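Local structure of glycerol dehydrogenase (Bacillus coagulans, 6CSJ) at residues A[110-115]-A[147-152]; A[322-327]-A[345-349]. The protein is a polyol dehydrogenase that probably oxidises glycerol with NAD+, here a double mutant with acquired D-lactate dehydrogenase activity. The protein carries 2 engineered substitutions. All coordinates share one frame; numbering follows the deposited sequence.

Contact 1: residues A[110-115]-A[147-152]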
loop_
_atom_site.group_PDB
_atom_site.type_symbol
_atom_site.label_atom_id
_atom_site.label_comp_id
_atom_site.label_asym_id
_atom_site.label_seq_id
_atom_site.Cartn_x
_atom_site.Cartn_y
_atom_site.Cartn_z
ATOM N N PRO A 110 -5.785 -1.865 -21.256
ATOM C CA PRO A 110 -5.323 -2.611 -20.073
ATOM C C PRO A 110 -4.038 -2.024 -19.471
ATOM O O PRO A 110 -3.312 -1.295 -20.153
ATOM C CB PRO A 110 -5.106 -4.031 -20.593
ATOM C CG PRO A 110 -5.007 -3.899 -22.084
ATOM C CD PRO A 110 -5.864 -2.728 -22.450
ATOM N N VAL A 111 -3.793 -2.332 -18.196
ATOM C CA VAL A 111 -2.719 -1.720 -17.414
ATOM C C VAL A 111 -1.827 -2.781 -16.767
ATOM O O VAL A 111 -2.314 -3.822 -16.311
ATOM C CB VAL A 111 -3.310 -0.846 -16.285
ATOM C CG1 VAL A 111 -2.189 -0.162 -15.519
ATOM C CG2 VAL A 111 -4.321 0.134 -16.832
ATOM N N ILE A 112 -0.523 -2.495 -16.734
ATOM C CA ILE A 112 0.461 -3.273 -15.989
ATOM C C ILE A 112 1.127 -2.324 -15.007
ATOM O O ILE A 112 1.652 -1.289 -15.403
ATOM C CB ILE A 112 1.523 -3.919 -16.906
ATOM C CG1 ILE A 112 0.837 -4.860 -17.914
ATOM C CG2 ILE A 112 2.575 -4.674 -16.086
ATOM C CD1 ILE A 112 1.784 -5.660 -18.793
ATOM N N VAL A 113 1.102 -2.678 -13.723
ATOM C CA VAL A 113 1.823 -1.924 -12.703
ATOM C C VAL A 113 2.965 -2.794 -12.218
ATOM O O VAL A 113 2.784 -3.983 -11.959
ATOM C CB VAL A 113 0.913 -1.425 -11.547
ATOM C CG1 VAL A 113 -0.144 -0.471 -12.096
ATOM C CG2 VAL A 113 0.231 -2.557 -10.797
ATOM N N ALA A 114 4.152 -2.192 -12.143
ATOM C CA ALA A 114 5.370 -2.880 -11.768
ATOM C C ALA A 114 6.094 -2.056 -10.709
ATOM O O ALA A 114 6.959 -1.256 -11.042
ATOM C CB ALA A 114 6.244 -3.104 -12.996
ATOM N N PRO A 115 5.733 -2.243 -9.423
ATOM C CA PRO A 115 6.386 -1.476 -8.362
ATOM C C PRO A 115 7.860 -1.827 -8.249
ATOM O O PRO A 115 8.235 -2.985 -8.452
ATOM C CB PRO A 115 5.647 -1.890 -7.085
ATOM C CG PRO A 115 4.421 -2.597 -7.530
ATOM C CD PRO A 115 4.718 -3.166 -8.886
ATOM N N PRO A 147 -5.967 -3.052 -11.687
ATOM C CA PRO A 147 -5.032 -3.142 -12.810
ATOM C C PRO A 147 -4.952 -4.555 -13.362
ATOM O O PRO A 147 -5.017 -5.520 -12.591
ATOM C CB PRO A 147 -3.683 -2.744 -12.194
ATOM C CG PRO A 147 -3.891 -2.752 -10.701
ATOM C CD PRO A 147 -5.336 -2.435 -10.501
ATOM N N THR A 148 -4.821 -4.676 -14.684
ATOM C CA THR A 148 -4.859 -5.975 -15.347
ATOM C C THR A 148 -3.768 -6.921 -14.805
ATOM O O THR A 148 -4.089 -8.019 -14.371
ATOM C CB THR A 148 -4.746 -5.830 -16.886
ATOM O OG1 THR A 148 -5.432 -4.641 -17.318
ATOM C CG2 THR A 148 -5.347 -7.046 -17.606
ATOM N N PHE A 149 -2.503 -6.489 -14.825
ATOM C CA PHE A 149 -1.384 -7.259 -14.270
ATOM C C PHE A 149 -0.664 -6.420 -13.220
ATOM O O PHE A 149 -0.474 -5.219 -13.404
ATOM C CB PHE A 149 -0.292 -7.638 -15.298
ATOM C CG PHE A 149 -0.733 -8.506 -16.458
ATOM C CD1 PHE A 149 -1.972 -9.150 -16.516
ATOM C CD2 PHE A 149 0.169 -8.727 -17.507
ATOM C CE1 PHE A 149 -2.319 -9.935 -17.614
ATOM C CE2 PHE A 149 -0.175 -9.519 -18.599
ATOM C CZ PHE A 149 -1.420 -10.122 -18.651
ATOM N N VAL A 150 -0.239 -7.082 -12.145
ATOM C CA VAL A 150 0.735 -6.547 -11.215
ATOM C C VAL A 150 1.983 -7.435 -11.322
ATOM O O VAL A 150 1.869 -8.658 -11.225
ATOM C CB VAL A 150 0.198 -6.552 -9.772
ATOM C CG1 VAL A 150 1.228 -5.974 -8.808
ATOM C CG2 VAL A 150 -1.114 -5.780 -9.710
ATOM N N ILE A 151 3.151 -6.818 -11.527
ATOM C CA ILE A 151 4.413 -7.538 -11.705
ATOM C C ILE A 151 5.439 -7.102 -10.660
ATOM O O ILE A 151 5.781 -5.925 -10.599
ATOM C CB ILE A 151 4.990 -7.332 -13.127
ATOM C CG1 ILE A 151 4.045 -7.975 -14.158
ATOM C CG2 ILE A 151 6.399 -7.940 -13.242
ATOM C CD1 ILE A 151 4.451 -7.772 -15.597
ATOM N N MET A 152 5.937 -8.057 -9.866
ATOM C CA MET A 152 6.900 -7.785 -8.797
ATOM C C MET A 152 8.271 -8.387 -9.152
ATOM O O MET A 152 8.475 -9.605 -9.065
ATOM C CB MET A 152 6.408 -8.362 -7.455
ATOM C CG MET A 152 5.002 -7.962 -7.037
ATOM S SD MET A 152 4.685 -6.186 -6.985
ATOM C CE MET A 152 5.520 -5.694 -5.476
HETATM O O HOH W 1 8.253 -4.837 -10.393
#

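Contact 2: residues A[322-327]-A[345-349]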
loop_
_atom_site.group_PDB
_atom_site.type_symbol
_atom_site.label_atom_id
_atom_site.label_comp_id
_atom_site.label_asym_id
_atom_site.label_seq_id
_atom_site.Cartn_x
_atom_site.Cartn_y
_atom_site.Cartn_z
ATOM N N LEU A 322 -3.686 16.359 19.658
ATOM C CA LEU A 322 -4.175 14.978 19.662
ATOM C C LEU A 322 -5.694 14.875 19.569
ATOM O O LEU A 322 -6.195 13.932 18.970
ATOM C CB LEU A 322 -3.614 14.210 20.869
ATOM C CG LEU A 322 -2.118 13.887 20.743
ATOM C CD1 LEU A 322 -1.541 13.428 22.064
ATOM C CD2 LEU A 322 -1.885 12.834 19.678
ATOM N N ARG A 323 -6.419 15.853 20.120
ATOM C CA ARG A 323 -7.877 15.963 19.903
ATOM C C ARG A 323 -8.197 16.139 18.421
ATOM O O ARG A 323 -9.138 15.526 17.911
ATOM C CB ARG A 323 -8.487 17.151 20.662
ATOM C CG ARG A 323 -8.446 17.064 22.173
ATOM C CD ARG A 323 -9.672 16.429 22.775
ATOM N NE ARG A 323 -9.416 16.045 24.167
ATOM C CZ ARG A 323 -10.054 15.087 24.844
ATOM N NH1 ARG A 323 -11.030 14.361 24.282
ATOM N NH2 ARG A 323 -9.703 14.848 26.104
ATOM N N LYS A 324 -7.430 16.998 17.743
ATOM C CA LYS A 324 -7.628 17.232 16.306
ATOM C C LYS A 324 -7.368 15.954 15.499
ATOM O O LYS A 324 -8.122 15.649 14.558
ATOM C CB LYS A 324 -6.753 18.377 15.791
ATOM C CG LYS A 324 -7.133 19.769 16.273
ATOM C CD LYS A 324 -6.017 20.757 15.910
ATOM C CE LYS A 324 -6.009 22.035 16.763
ATOM N NZ LYS A 324 -7.171 22.886 16.400
ATOM N N VAL A 325 -6.325 15.210 15.884
ATOM C CA VAL A 325 -6.047 13.894 15.286
ATOM C C VAL A 325 -7.274 12.974 15.407
ATOM O O VAL A 325 -7.698 12.358 14.426
ATOM C CB VAL A 325 -4.812 13.207 15.928
ATOM C CG1 VAL A 325 -4.665 11.771 15.443
ATOM C CG2 VAL A 325 -3.526 13.979 15.639
ATOM N N ALA A 326 -7.837 12.904 16.609
ATOM C CA ALA A 326 -9.018 12.091 16.871
ATOM C C ALA A 326 -10.248 12.560 16.100
ATOM O O ALA A 326 -11.002 11.736 15.568
ATOM C CB ALA A 326 -9.315 12.070 18.367
ATOM N N GLU A 327 -10.450 13.877 16.055
ATOM C CA GLU A 327 -11.574 14.472 15.307
ATOM C C GLU A 327 -11.469 14.172 13.820
ATOM O O GLU A 327 -12.452 13.724 13.213
ATOM C CB GLU A 327 -11.701 15.983 15.564
ATOM C CG GLU A 327 -12.733 16.343 16.643
ATOM C CD GLU A 327 -12.227 17.350 17.672
ATOM O OE1 GLU A 327 -11.596 18.361 17.275
ATOM O OE2 GLU A 327 -12.468 17.122 18.882
ATOM N N PRO A 345 -14.892 10.762 19.031
ATOM C CA PRO A 345 -13.558 11.354 19.166
ATOM C C PRO A 345 -12.878 11.129 20.525
ATOM O O PRO A 345 -11.670 10.875 20.562
ATOM C CB PRO A 345 -13.810 12.840 18.896
ATOM C CG PRO A 345 -15.002 12.860 17.998
ATOM C CD PRO A 345 -15.823 11.667 18.326
ATOM N N ASP A 346 -13.642 11.201 21.613
ATOM C CA ASP A 346 -13.123 10.893 22.965
ATOM C C ASP A 346 -12.553 9.489 23.055
ATOM O O ASP A 346 -11.507 9.287 23.640
ATOM C CB ASP A 346 -14.222 11.032 24.037
ATOM C CG ASP A 346 -14.496 12.465 24.439
ATOM O OD1 ASP A 346 -13.864 13.396 23.905
ATOM O OD2 ASP A 346 -15.364 12.666 25.305
ATOM N N LEU A 347 -13.266 8.530 22.471
ATOM C CA LEU A 347 -12.877 7.117 22.495
ATOM C C LEU A 347 -11.603 6.885 21.663
ATOM O O LEU A 347 -10.707 6.137 22.083
ATOM C CB LEU A 347 -14.031 6.257 21.985
ATOM C CG LEU A 347 -14.199 4.807 22.436
ATOM C CD1 LEU A 347 -14.231 4.611 23.949
ATOM C CD2 LEU A 347 -15.519 4.291 21.840
ATOM N N VAL A 348 -11.519 7.556 20.511
ATOM C CA VAL A 348 -10.343 7.474 19.636
ATOM C C VAL A 348 -9.132 8.206 20.250
ATOM O O VAL A 348 -8.006 7.707 20.175
ATOM C CB VAL A 348 -10.647 7.995 18.213
ATOM C CG1 VAL A 348 -9.389 7.988 17.336
ATOM C CG2 VAL A 348 -11.751 7.154 17.582
ATOM N N TYR A 349 -9.365 9.371 20.858
ATOM C CA TYR A 349 -8.340 10.052 21.656
ATOM C C TYR A 349 -7.763 9.114 22.727
ATOM O O TYR A 349 -6.529 9.001 22.876
ATOM C CB TYR A 349 -8.916 11.304 22.318
ATOM C CG TYR A 349 -7.902 12.085 23.132
ATOM C CD1 TYR A 349 -7.031 12.981 22.528
ATOM C CD2 TYR A 349 -7.825 11.928 24.512
ATOM C CE1 TYR A 349 -6.103 13.688 23.272
ATOM C CE2 TYR A 349 -6.902 12.633 25.265
ATOM C CZ TYR A 349 -6.044 13.515 24.645
ATOM O OH TYR A 349 -5.123 14.193 25.398
#

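Contact 1: residues A[110-115]-A[147-152]
Val111 gives its backbone N-H to the hydroxyl of Thr148, N to OG1 3.0 Å; this side-chain bond stands just ahead of the first backbone bonds of the parallel strand pairing. OG1 sits beside the backbone N of its own residue, anti to the carbonyl carbon (chi1 -36°), which turns it to the neighbouring strand. Backbone bonds follow: Phe149 N to Val111 O at 3.1 Å, Val113 N to Phe149 O at 3.0 Å, and Ile151 N to Val113 O at 2.9 Å. Proline has no N-H to continue the series at Pro115; instead a water donates to both Ile151 O and Pro115 O, 2.7 Å from each. On one face of the sheet Ile112 CD1 lies 3.7 Å from Phe149 CD2, the two side chains alongside each other. The CG2 branch of Ile112 meets Ile151 CD1, and helix 21-28 covers all three. With an alanine at Ile112, the fill between Phe149, Ile151 and that helix would probably be lost. Val113 CG2 touches Val150 CG2 (3.7 Å) on the other face, where helix 94-106 packs on Val113. Ile112 and Ala114 bond outward to strand 87-92, so buried amides have partners on both edges of strand 111-115, as expected inside a Rossmann-like nucleotide-binding sheet.

Contact 2: residues A[322-327]-A[345-349]
The guanidinium of Arg323 lies flat on the Tyr349 ring, their planes 12° apart and their centres separated by 4.0 Å. CZ stands over the middle of the ring, which makes the stack a cation-pi contact; Arg323 NH2 lies over the CD2-CE2 side, 3.7 Å from Tyr349 CE2. A bend at chi2 brings the arginine's end across to the second helix. From there Arg323 NH1 forms a salt bridge with Asp346 OD1 at 3.0 Å. The carboxylate oxygen lies near the guanidinium plane, although the two flat groups are turned 73° apart, and stack and salt bridge together probably hold the arginine head against turning. Tyr349 CG is anti to the backbone N, extending the ring along 322-327, back toward its N-terminal end, where Tyr349 CE1 comes 3.5 Å from Leu322 CB. Ala326 CB fits against the first turn of helix 345-365, 3.4 Å from Pro345 O, its small size allowing the backbones to come close. The segment axes pass 8.4 Å apart at 119°. Glu319, one turn earlier, forms a second salt bridge with Arg323 NH2 and touches Tyr349. One turn further along helix 345-365, Ile352 and Val353 meet Val325 and Leu322, continuing its crossing with helix 319-329.

From the N terminus, the chain lays down strands 10-14, 32-36, 59-63 and 87-92 before reaching 110-115. Contact 1 then closes a loop of 31 residues that contains the two-stranded antiparallel sheet 127-131/137-142 and no helix, bringing strand 149-153 between 111-115 and 10-14 in the parallel sheet. The chain next runs through the long succession of helices from 154-158 onward. Contact 2 closes a shorter, mostly non-helical connection of 17 residues, joining helix 319-329 to the terminal helix 345-365. The first loop ends before the second begins, so they neither nest nor cross. The centres of the two contacts lie about 38 Å apart on opposite sides of the chain's centre: one ties the nucleotide-binding-type sheet, the other the helical part.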